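Local coordinates for protein GNA33 (Neisseria gonorrhoeae FA 1090, PDB 2G5D) that probably cleaves the glycosidic bond between N-acetylmuramic acid and N-acetylglucosamine in peptidoglycan as a lytic transglycosylase, forming a 1,6-anhydro product, at residues G120-V125 with E397-Q402; G340-H345 with Q373-A378; L366-M371 with V385-G390. All coordinates share one frame; numbering follows the deposited sequence.

Contact 1 of 3, residues G120-V125 with E397-Q402; sequences GYYEPV and ELAGKQ
Ala399 turns its methyl group onto the strand, where it settles between the backbone of Gly120 and the flank of the Tyr122 ring. The methyl carbon, Ala399 CB, lies 3.6 Å from Gly120 C and 3.9 Å from Tyr122 CD2. It meets the ring obliquely, in a small apolar contact. Tyr122 offers this flank because its CG stands between the backbone N and the carbonyl carbon (chi1 84°), which swings the ring beside the strand on the helix side. Tyr121, one residue earlier, points the opposite way, and its ring meets that of Phe388. Segment 120-123 and helical segment 397-401 run nearly antiparallel, at 153°, with their axes 6.1 Å apart at closest. Small residues allow this: Gly120 CA comes within 4.1 Å of Ala399 CA, and the direction in which a beta carbon would leave Gly120 is already taken by Ala399 O. Strand 116-129 pairs with both 384-391 and 403-413, and helix 393-401 is the connection between those two, passing over the strand that separates them, in a domain probably of the double-psi beta-barrel type. At the end of the helix the chain turns, Gln402 N donating to Ala399 O at 3.1 Å, and the Gln402 side chain sets out toward the strand with CG anti to the backbone N (chi1 -173°). Its CB and CG lie alongside the start of the strand, Gln402 CG being 3.6 Å from Gly120 N. A bend at chi2 then carries the amide to Trp389, whose NE1 hydrogen-bonds to Gln402 OE1; the long, flexible glutamine side chain can lay its methylenes against Gly120 and still present an amide oxygen to the indole N-H.

Contact 2 of 3, residues G340-H345 with Q373-A378; sequences GAIDRH and QDTGSA
Ala341 and Asp374 form a parallel beta bridge, with Ala341 CA 4.3 Å from Asp374 CA, although the short strands to which they belong diverge at 51°. Two successive amides share Gly340 O: Gln373 N, at 3.2 Å, approaches nearly in line with the carbonyl, whereas the bond from Asp374 N is weak. Further on, Ile342 N donates to Asp374 O at 2.9 Å, tilted 31° out of the carbonyl plane, and the same oxygen receives a CA-H...O contact from Ala341 CA at 3.1 Å.

The side chains of the bridged pair leave on the same face, where the short methyl Ala341 CB lies 4.0 Å from Asp374 CB. On the face of Ile342 and Thr375, the Ile342 side chain curls back, its CG1 coming 3.6 Å from Asp374 O. Beyond the bridge, the aliphatic part of Arg344 crosses the Thr375 methyl obliquely, Arg344 CG being 3.6 Å from Thr375 CG2; beta-branched threonine suits an extended backbone and turns its methyl to the arginine chain. Asp343 closes an Asx turn by accepting from His345 N with OD1, and its OD2 takes Gly381 N.

Asp374 OD2 accepts from Ala329 N and, weakly, from Thr375 N. Backbone N-H groups thus hold Asp374 O and restrain the orientation of its carboxylate.

Contact 3 of 3, residues L366-M371 with V385-G390; sequences LNRLIM and VDYFWG
Two strands of the 3D domain, probably a double-psi beta-barrel, face each other where Leu366, Arg368 and Ile370, alternate residues of one strand, meet Val385, Tyr387 and Trp389, alternate residues of another. The strand axes stay 9.1 Å apart and run at 92°, so side chains rather than backbone bonds fill the interval. With CG anti to its backbone N (chi1 -174°), Tyr387 extends its ring across the interval until the hydroxyl meets Arg368, where Arg368 NH1 donates to Tyr387 OH at 2.8 Å. The hydroxyl sits at the edge of the guanidinium, close to its plane, and the planes of guanidinium and ring are 37° apart.

Leu366 uses both its branches. Leu366 CD1 lies over one face of the Tyr387 ring, off-centre, and is 4.3 Å from Trp389 CZ2, while CD2 covers the guanidinium of Arg368. The same NH1 also forms a salt bridge with Glu337, which balances the charge. The rim of Tyr387 rests over Trp389, with Tyr387 CE2 above the indole. Ile370 CG2 is 3.8 Å from Tyr387 CE1, and Ile370 CD1 meets Val385 CG1 tip to tip at 3.9 Å.

Compact branched aliphatics fill the space between the strands, and a tyrosine spans it yet ends in a polar group. Such near-orthogonal packing of side chains between facing strands is characteristic of a small closed beta-barrel core.

How the contacts relate
Strand 384-391 ties the three contacts together. It supplies one wall of contact 3, then leads into the helix of contact 1, and it pairs with strand 116-129 through Tyr121 O and Trp389 N, 2.8 Å apart. It also pairs with strand 339-342 of contact 2, where Ala341 N lies 2.7 Å from Asp386 O. Contacts 2 and 3 also share strand 365-375, and Gly340 N is 2.9 Å from Met371 O. The centres of contacts 1 and 2 are about 16 Å apart, yet Tyr121 OH of the first reaches within 3.0 Å of Asp374 OD1 of the second.

Contact 1 of 3, residues G120-V125 with E397-Q402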
loop_
_atom_site.group_PDB
_atom_site.type_symbol
_atom_site.label_atom_id
_atom_site.label_comp_id
_atom_site.label_asym_id
_atom_site.label_seq_id
_atom_site.Cartn_x
_atom_site.Cartn_y
_atom_site.Cartn_z
ATOM N N GLY A 120 -6.163 -7.222 5.216
ATOM C CA GLY A 120 -4.719 -7.362 5.398
ATOM C C GLY A 120 -3.927 -7.363 4.107
ATOM O O GLY A 120 -4.383 -7.870 3.086
ATOM N N TYR A 121 -2.742 -6.775 4.140
ATOM C CA TYR A 121 -1.845 -6.852 2.995
ATOM C C TYR A 121 -0.441 -7.148 3.449
ATOM O O TYR A 121 -0.155 -7.099 4.646
ATOM C CB TYR A 121 -1.911 -5.599 2.105
ATOM C CG TYR A 121 -1.362 -4.294 2.655
ATOM C CD1 TYR A 121 -0.282 -3.655 2.038
ATOM C CD2 TYR A 121 -1.968 -3.655 3.748
ATOM C CE1 TYR A 121 0.193 -2.431 2.506
ATOM C CE2 TYR A 121 -1.501 -2.438 4.217
ATOM C CZ TYR A 121 -0.423 -1.840 3.610
ATOM O OH TYR A 121 0.020 -0.634 4.092
ATOM N N TYR A 122 0.432 -7.446 2.487
ATOM C CA TYR A 122 1.787 -7.894 2.795
ATOM C C TYR A 122 2.766 -7.694 1.641
ATOM O O TYR A 122 2.372 -7.364 0.521
ATOM C CB TYR A 122 1.771 -9.374 3.235
ATOM C CG TYR A 122 1.778 -10.384 2.113
ATOM C CD1 TYR A 122 2.887 -11.202 1.893
ATOM C CD2 TYR A 122 0.673 -10.531 1.274
ATOM C CE1 TYR A 122 2.892 -12.121 0.861
ATOM C CE2 TYR A 122 0.670 -11.442 0.256
ATOM C CZ TYR A 122 1.775 -12.241 0.052
ATOM O OH TYR A 122 1.747 -13.147 -0.963
ATOM N N GLU A 123 4.046 -7.891 1.943
ATOM C CA GLU A 123 5.109 -7.836 0.961
ATOM C C GLU A 123 5.539 -9.253 0.559
ATOM O O GLU A 123 6.133 -9.978 1.357
ATOM C CB GLU A 123 6.299 -7.030 1.491
ATOM C CG GLU A 123 7.423 -6.886 0.445
ATOM C CD GLU A 123 8.668 -6.205 0.978
ATOM O OE1 GLU A 123 8.778 -6.000 2.204
ATOM O OE2 GLU A 123 9.557 -5.888 0.165
ATOM N N PRO A 124 5.241 -9.664 -0.685
ATOM C CA PRO A 124 5.620 -11.041 -1.057
ATOM C C PRO A 124 7.127 -11.271 -1.222
ATOM O O PRO A 124 7.866 -10.362 -1.614
ATOM C CB PRO A 124 4.896 -11.265 -2.385
ATOM C CG PRO A 124 4.682 -9.906 -2.944
ATOM C CD PRO A 124 4.567 -8.951 -1.784
ATOM N N VAL A 125 7.556 -12.487 -0.880
ATOM C CA VAL A 125 8.877 -13.028 -1.233
ATOM C C VAL A 125 8.695 -14.015 -2.395
ATOM O O VAL A 125 7.833 -14.875 -2.354
ATOM C CB VAL A 125 9.573 -13.723 -0.011
ATOM C CG1 VAL A 125 10.897 -14.419 -0.415
ATOM C CG2 VAL A 125 9.847 -12.724 1.056
ATOM N N GLU A 397 -0.151 -15.630 4.351
ATOM C CA GLU A 397 -1.241 -16.385 4.991
ATOM C C GLU A 397 -2.160 -15.507 5.856
ATOM O O GLU A 397 -3.383 -15.549 5.705
ATOM C CB GLU A 397 -0.654 -17.521 5.819
ATOM C CG GLU A 397 -0.180 -18.704 4.966
ATOM C CD GLU A 397 1.090 -19.374 5.494
ATOM O OE1 GLU A 397 1.262 -19.434 6.735
ATOM O OE2 GLU A 397 1.909 -19.846 4.663
ATOM N N LEU A 398 -1.569 -14.702 6.738
ATOM C CA LEU A 398 -2.326 -13.767 7.586
ATOM C C LEU A 398 -3.138 -12.757 6.798
ATOM O O LEU A 398 -4.322 -12.563 7.073
ATOM C CB LEU A 398 -1.403 -13.039 8.564
ATOM C CG LEU A 398 -0.781 -13.955 9.625
ATOM C CD1 LEU A 398 0.461 -13.325 10.234
ATOM C CD2 LEU A 398 -1.797 -14.282 10.697
ATOM N N ALA A 399 -2.502 -12.138 5.809
ATOM C CA ALA A 399 -3.124 -11.088 5.024
ATOM C C ALA A 399 -4.412 -11.539 4.332
ATOM O O ALA A 399 -5.469 -10.924 4.532
ATOM C CB ALA A 399 -2.122 -10.500 4.029
ATOM N N GLY A 400 -4.322 -12.613 3.543
ATOM C CA GLY A 400 -5.464 -13.149 2.793
ATOM C C GLY A 400 -6.626 -13.650 3.644
ATOM O O GLY A 400 -7.767 -13.684 3.187
ATOM N N LYS A 401 -6.325 -14.033 4.883
ATOM C CA LYS A 401 -7.324 -14.532 5.827
ATOM C C LYS A 401 -8.032 -13.411 6.600
ATOM O O LYS A 401 -9.019 -13.651 7.314
ATOM C CB LYS A 401 -6.683 -15.545 6.789
ATOM C CG LYS A 401 -6.349 -16.886 6.132
ATOM C CD LYS A 401 -6.280 -18.032 7.135
ATOM C CE LYS A 401 -5.554 -19.222 6.530
ATOM N NZ LYS A 401 -5.714 -20.464 7.339
ATOM N N GLN A 402 -7.529 -12.184 6.443
ATOM C CA GLN A 402 -8.062 -11.025 7.135
ATOM C C GLN A 402 -9.240 -10.357 6.423
ATOM O O GLN A 402 -9.075 -9.702 5.377
ATOM C CB GLN A 402 -6.950 -10.012 7.363
ATOM C CG GLN A 402 -7.388 -8.875 8.224
ATOM C CD GLN A 402 -6.435 -8.615 9.326
ATOM O OE1 GLN A 402 -5.285 -8.242 9.088
ATOM N NE2 GLN A 402 -6.897 -8.806 10.561
#

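Contact 2 of 3, residues G340-H345 with Q373-A378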
loop_
_atom_site.group_PDB
_atom_site.type_symbol
_atom_site.label_atom_id
_atom_site.label_comp_id
_atom_site.label_asym_id
_atom_site.label_seq_id
_atom_site.Cartn_x
_atom_site.Cartn_y
_atom_site.Cartn_z
ATOM N N GLY A 340 -0.510 0.522 8.751
ATOM C CA GLY A 340 -1.711 0.218 7.998
ATOM C C GLY A 340 -2.039 1.226 6.933
ATOM O O GLY A 340 -1.501 2.337 6.939
ATOM N N ALA A 341 -2.892 0.815 5.992
ATOM C CA ALA A 341 -3.457 1.724 5.000
ATOM C C ALA A 341 -4.854 2.214 5.401
ATOM O O ALA A 341 -5.677 1.442 5.916
ATOM C CB ALA A 341 -3.481 1.078 3.572
ATOM N N ILE A 342 -5.111 3.494 5.125
ATOM C CA ILE A 342 -6.336 4.182 5.542
ATOM C C ILE A 342 -6.910 5.040 4.403
ATOM O O ILE A 342 -6.314 5.147 3.341
ATOM C CB ILE A 342 -6.094 5.078 6.814
ATOM C CG1 ILE A 342 -4.800 5.904 6.692
ATOM C CG2 ILE A 342 -5.994 4.226 8.084
ATOM C CD1 ILE A 342 -4.870 7.111 5.690
ATOM N N ASP A 343 -8.050 5.669 4.664
ATOM C CA ASP A 343 -8.681 6.578 3.723
ATOM C C ASP A 343 -8.378 7.984 4.226
ATOM O O ASP A 343 -8.789 8.357 5.319
ATOM C CB ASP A 343 -10.191 6.282 3.643
ATOM C CG ASP A 343 -10.955 7.250 2.741
ATOM O OD1 ASP A 343 -10.372 8.186 2.158
ATOM O OD2 ASP A 343 -12.175 7.078 2.617
ATOM N N ARG A 344 -7.665 8.751 3.413
ATOM C CA ARG A 344 -7.222 10.102 3.776
ATOM C C ARG A 344 -8.311 11.176 3.788
ATOM O O ARG A 344 -8.070 12.301 4.224
ATOM C CB ARG A 344 -6.103 10.545 2.854
ATOM C CG ARG A 344 -4.774 9.903 3.150
ATOM C CD ARG A 344 -3.719 10.514 2.256
ATOM N NE ARG A 344 -3.325 11.817 2.785
ATOM C CZ ARG A 344 -2.354 12.569 2.283
ATOM N NH1 ARG A 344 -1.667 12.150 1.228
ATOM N NH2 ARG A 344 -2.064 13.737 2.851
ATOM N N HIS A 345 -9.491 10.843 3.285
ATOM C CA HIS A 345 -10.661 11.682 3.478
ATOM C C HIS A 345 -10.960 11.806 4.949
ATOM O O HIS A 345 -11.562 12.792 5.380
ATOM C CB HIS A 345 -11.888 11.077 2.796
ATOM C CG HIS A 345 -11.872 11.175 1.302
ATOM N ND1 HIS A 345 -11.574 12.342 0.638
ATOM C CD2 HIS A 345 -12.170 10.262 0.345
ATOM C CE1 HIS A 345 -11.666 12.142 -0.667
ATOM N NE2 HIS A 345 -12.028 10.890 -0.872
ATOM N N GLN A 373 0.118 5.034 7.708
ATOM C CA GLN A 373 1.211 5.593 6.917
ATOM C C GLN A 373 1.071 5.278 5.427
ATOM O O GLN A 373 1.957 5.592 4.618
ATOM C CB GLN A 373 2.529 5.057 7.451
ATOM C CG GLN A 373 2.899 5.549 8.843
ATOM C CD GLN A 373 4.141 4.860 9.370
ATOM O OE1 GLN A 373 4.525 3.816 8.862
ATOM N NE2 GLN A 373 4.769 5.438 10.395
ATOM N N ASP A 374 -0.056 4.671 5.060
ATOM C CA ASP A 374 -0.286 4.242 3.695
ATOM C C ASP A 374 -1.759 4.395 3.318
ATOM O O ASP A 374 -2.619 4.580 4.191
ATOM C CB ASP A 374 0.179 2.797 3.545
ATOM C CG ASP A 374 0.541 2.422 2.093
ATOM O OD1 ASP A 374 0.668 1.214 1.838
ATOM O OD2 ASP A 374 0.692 3.312 1.215
ATOM N N THR A 375 -2.017 4.320 2.013
ATOM C CA THR A 375 -3.334 4.407 1.395
ATOM C C THR A 375 -3.468 3.307 0.336
ATOM O O THR A 375 -2.466 2.789 -0.148
ATOM C CB THR A 375 -3.515 5.752 0.656
ATOM O OG1 THR A 375 -2.481 5.895 -0.322
ATOM C CG2 THR A 375 -3.453 6.923 1.592
ATOM N N GLY A 376 -4.700 2.958 -0.037
ATOM C CA GLY A 376 -4.946 2.109 -1.217
ATOM C C GLY A 376 -6.137 2.607 -2.025
ATOM O O GLY A 376 -6.977 3.329 -1.494
ATOM N N SER A 377 -6.224 2.222 -3.299
ATOM C CA SER A 377 -7.375 2.589 -4.150
ATOM C C SER A 377 -8.688 1.919 -3.695
ATOM O O SER A 377 -9.768 2.482 -3.867
ATOM C CB SER A 377 -7.074 2.332 -5.640
ATOM O OG SER A 377 -6.802 0.962 -5.912
ATOM N N ALA A 378 -8.575 0.749 -3.063
ATOM C CA ALA A 378 -9.730 -0.001 -2.548
ATOM C C ALA A 378 -10.047 0.229 -1.050
ATOM O O ALA A 378 -10.924 -0.423 -0.490
ATOM C CB ALA A 378 -9.555 -1.497 -2.844
HETATM O O HOH W 1 -6.875 5.236 0.874
#

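Contact 3 of 3, residues L366-M371 with V385-G390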
loop_
_atom_site.group_PDB
_atom_site.type_symbol
_atom_site.label_atom_id
_atom_site.label_comp_id
_atom_site.label_asym_id
_atom_site.label_seq_id
_atom_site.Cartn_x
_atom_site.Cartn_y
_atom_site.Cartn_z
ATOM N N LEU A 366 -7.301 -8.859 18.571
ATOM C CA LEU A 366 -6.114 -8.283 17.970
ATOM C C LEU A 366 -6.224 -6.769 18.168
ATOM O O LEU A 366 -6.904 -6.121 17.403
ATOM C CB LEU A 366 -6.072 -8.600 16.469
ATOM C CG LEU A 366 -4.756 -8.715 15.695
ATOM C CD1 LEU A 366 -4.806 -7.824 14.459
ATOM C CD2 LEU A 366 -3.496 -8.445 16.527
ATOM N N ASN A 367 -5.589 -6.251 19.222
ATOM C CA ASN A 367 -5.640 -4.810 19.591
ATOM C C ASN A 367 -4.241 -4.208 19.529
ATOM O O ASN A 367 -3.318 -4.647 20.234
ATOM C CB ASN A 367 -6.242 -4.582 21.002
ATOM C CG ASN A 367 -7.613 -5.243 21.201
ATOM O OD1 ASN A 367 -8.488 -5.170 20.357
ATOM N ND2 ASN A 367 -7.792 -5.873 22.345
ATOM N N ARG A 368 -4.064 -3.207 18.670
ATOM C CA ARG A 368 -2.746 -2.764 18.290
ATOM C C ARG A 368 -2.712 -1.271 18.049
ATOM O O ARG A 368 -3.564 -0.751 17.348
ATOM C CB ARG A 368 -2.327 -3.474 16.980
ATOM C CG ARG A 368 -2.014 -4.972 17.117
ATOM C CD ARG A 368 -0.511 -5.186 17.259
ATOM N NE ARG A 368 -0.219 -6.510 17.793
ATOM C CZ ARG A 368 0.047 -7.598 17.068
ATOM N NH1 ARG A 368 0.065 -7.565 15.726
ATOM N NH2 ARG A 368 0.287 -8.752 17.705
ATOM N N LEU A 369 -1.730 -0.584 18.620
ATOM C CA LEU A 369 -1.434 0.780 18.172
ATOM C C LEU A 369 -0.516 0.726 16.967
ATOM O O LEU A 369 0.707 0.563 17.109
ATOM C CB LEU A 369 -0.805 1.645 19.274
ATOM C CG LEU A 369 -0.608 3.113 18.866
ATOM C CD1 LEU A 369 -1.956 3.745 18.546
ATOM C CD2 LEU A 369 0.085 3.852 20.002
ATOM N N ILE A 370 -1.116 0.885 15.782
ATOM C CA ILE A 370 -0.379 0.964 14.503
ATOM C C ILE A 370 -0.216 2.405 14.040
ATOM O O ILE A 370 -0.739 3.293 14.655
ATOM C CB ILE A 370 -1.057 0.093 13.418
ATOM C CG1 ILE A 370 -2.377 0.712 12.943
ATOM C CG2 ILE A 370 -1.248 -1.366 13.975
ATOM C CD1 ILE A 370 -2.861 0.250 11.596
ATOM N N MET A 371 0.548 2.613 12.972
ATOM C CA MET A 371 0.676 3.911 12.325
ATOM C C MET A 371 0.014 3.880 10.953
ATOM O O MET A 371 0.225 2.961 10.167
ATOM C CB MET A 371 2.148 4.328 12.234
ATOM C CG MET A 371 2.893 4.266 13.589
ATOM S SD MET A 371 2.323 5.478 14.805
ATOM C CE MET A 371 2.086 4.349 16.175
ATOM N N VAL A 385 -9.383 -0.174 7.567
ATOM C CA VAL A 385 -7.921 -0.377 7.670
ATOM C C VAL A 385 -7.378 -1.581 6.877
ATOM O O VAL A 385 -7.840 -2.715 7.029
ATOM C CB VAL A 385 -7.446 -0.495 9.175
ATOM C CG1 VAL A 385 -5.890 -0.653 9.256
ATOM C CG2 VAL A 385 -7.911 0.729 9.993
ATOM N N ASP A 386 -6.377 -1.334 6.033
ATOM C CA ASP A 386 -5.642 -2.447 5.446
ATOM C C ASP A 386 -4.409 -2.642 6.325
ATOM O O ASP A 386 -3.514 -1.788 6.396
ATOM C CB ASP A 386 -5.255 -2.174 3.994
ATOM C CG ASP A 386 -5.243 -3.437 3.126
ATOM O OD1 ASP A 386 -5.826 -4.476 3.504
ATOM O OD2 ASP A 386 -4.649 -3.375 2.036
ATOM N N TYR A 387 -4.392 -3.763 7.016
ATOM C CA TYR A 387 -3.429 -4.027 8.058
ATOM C C TYR A 387 -2.172 -4.618 7.420
ATOM O O TYR A 387 -2.250 -5.654 6.765
ATOM C CB TYR A 387 -4.079 -4.991 9.072
ATOM C CG TYR A 387 -3.246 -5.244 10.288
ATOM C CD1 TYR A 387 -3.380 -4.458 11.420
ATOM C CD2 TYR A 387 -2.312 -6.267 10.307
ATOM C CE1 TYR A 387 -2.584 -4.678 12.551
ATOM C CE2 TYR A 387 -1.517 -6.496 11.428
ATOM C CZ TYR A 387 -1.657 -5.699 12.536
ATOM O OH TYR A 387 -0.893 -5.944 13.640
ATOM N N PHE A 388 -1.026 -3.934 7.550
ATOM C CA PHE A 388 0.189 -4.417 6.911
ATOM C C PHE A 388 0.871 -5.489 7.761
ATOM O O PHE A 388 1.317 -5.230 8.876
ATOM C CB PHE A 388 1.164 -3.274 6.542
ATOM C CG PHE A 388 2.416 -3.761 5.860
ATOM C CD1 PHE A 388 2.346 -4.395 4.617
ATOM C CD2 PHE A 388 3.653 -3.628 6.473
ATOM C CE1 PHE A 388 3.473 -4.880 4.002
ATOM C CE2 PHE A 388 4.787 -4.099 5.857
ATOM C CZ PHE A 388 4.701 -4.721 4.613
ATOM N N TRP A 389 0.934 -6.707 7.223
ATOM C CA TRP A 389 1.458 -7.837 7.977
ATOM C C TRP A 389 2.972 -8.046 7.926
ATOM O O TRP A 389 3.511 -8.761 8.761
ATOM C CB TRP A 389 0.706 -9.122 7.620
ATOM C CG TRP A 389 -0.598 -9.239 8.346
ATOM C CD1 TRP A 389 -1.858 -9.050 7.832
ATOM C CD2 TRP A 389 -0.779 -9.575 9.728
ATOM N NE1 TRP A 389 -2.810 -9.258 8.811
ATOM C CE2 TRP A 389 -2.174 -9.594 9.979
ATOM C CE3 TRP A 389 0.101 -9.874 10.780
ATOM C CZ2 TRP A 389 -2.706 -9.874 11.249
ATOM C CZ3 TRP A 389 -0.438 -10.179 12.046
ATOM C CH2 TRP A 389 -1.823 -10.170 12.262
ATOM N N GLY A 390 3.664 -7.383 7.000
ATOM C CA GLY A 390 5.100 -7.557 6.859
ATOM C C GLY A 390 5.431 -8.354 5.614
ATOM O O GLY A 390 4.595 -8.502 4.718
#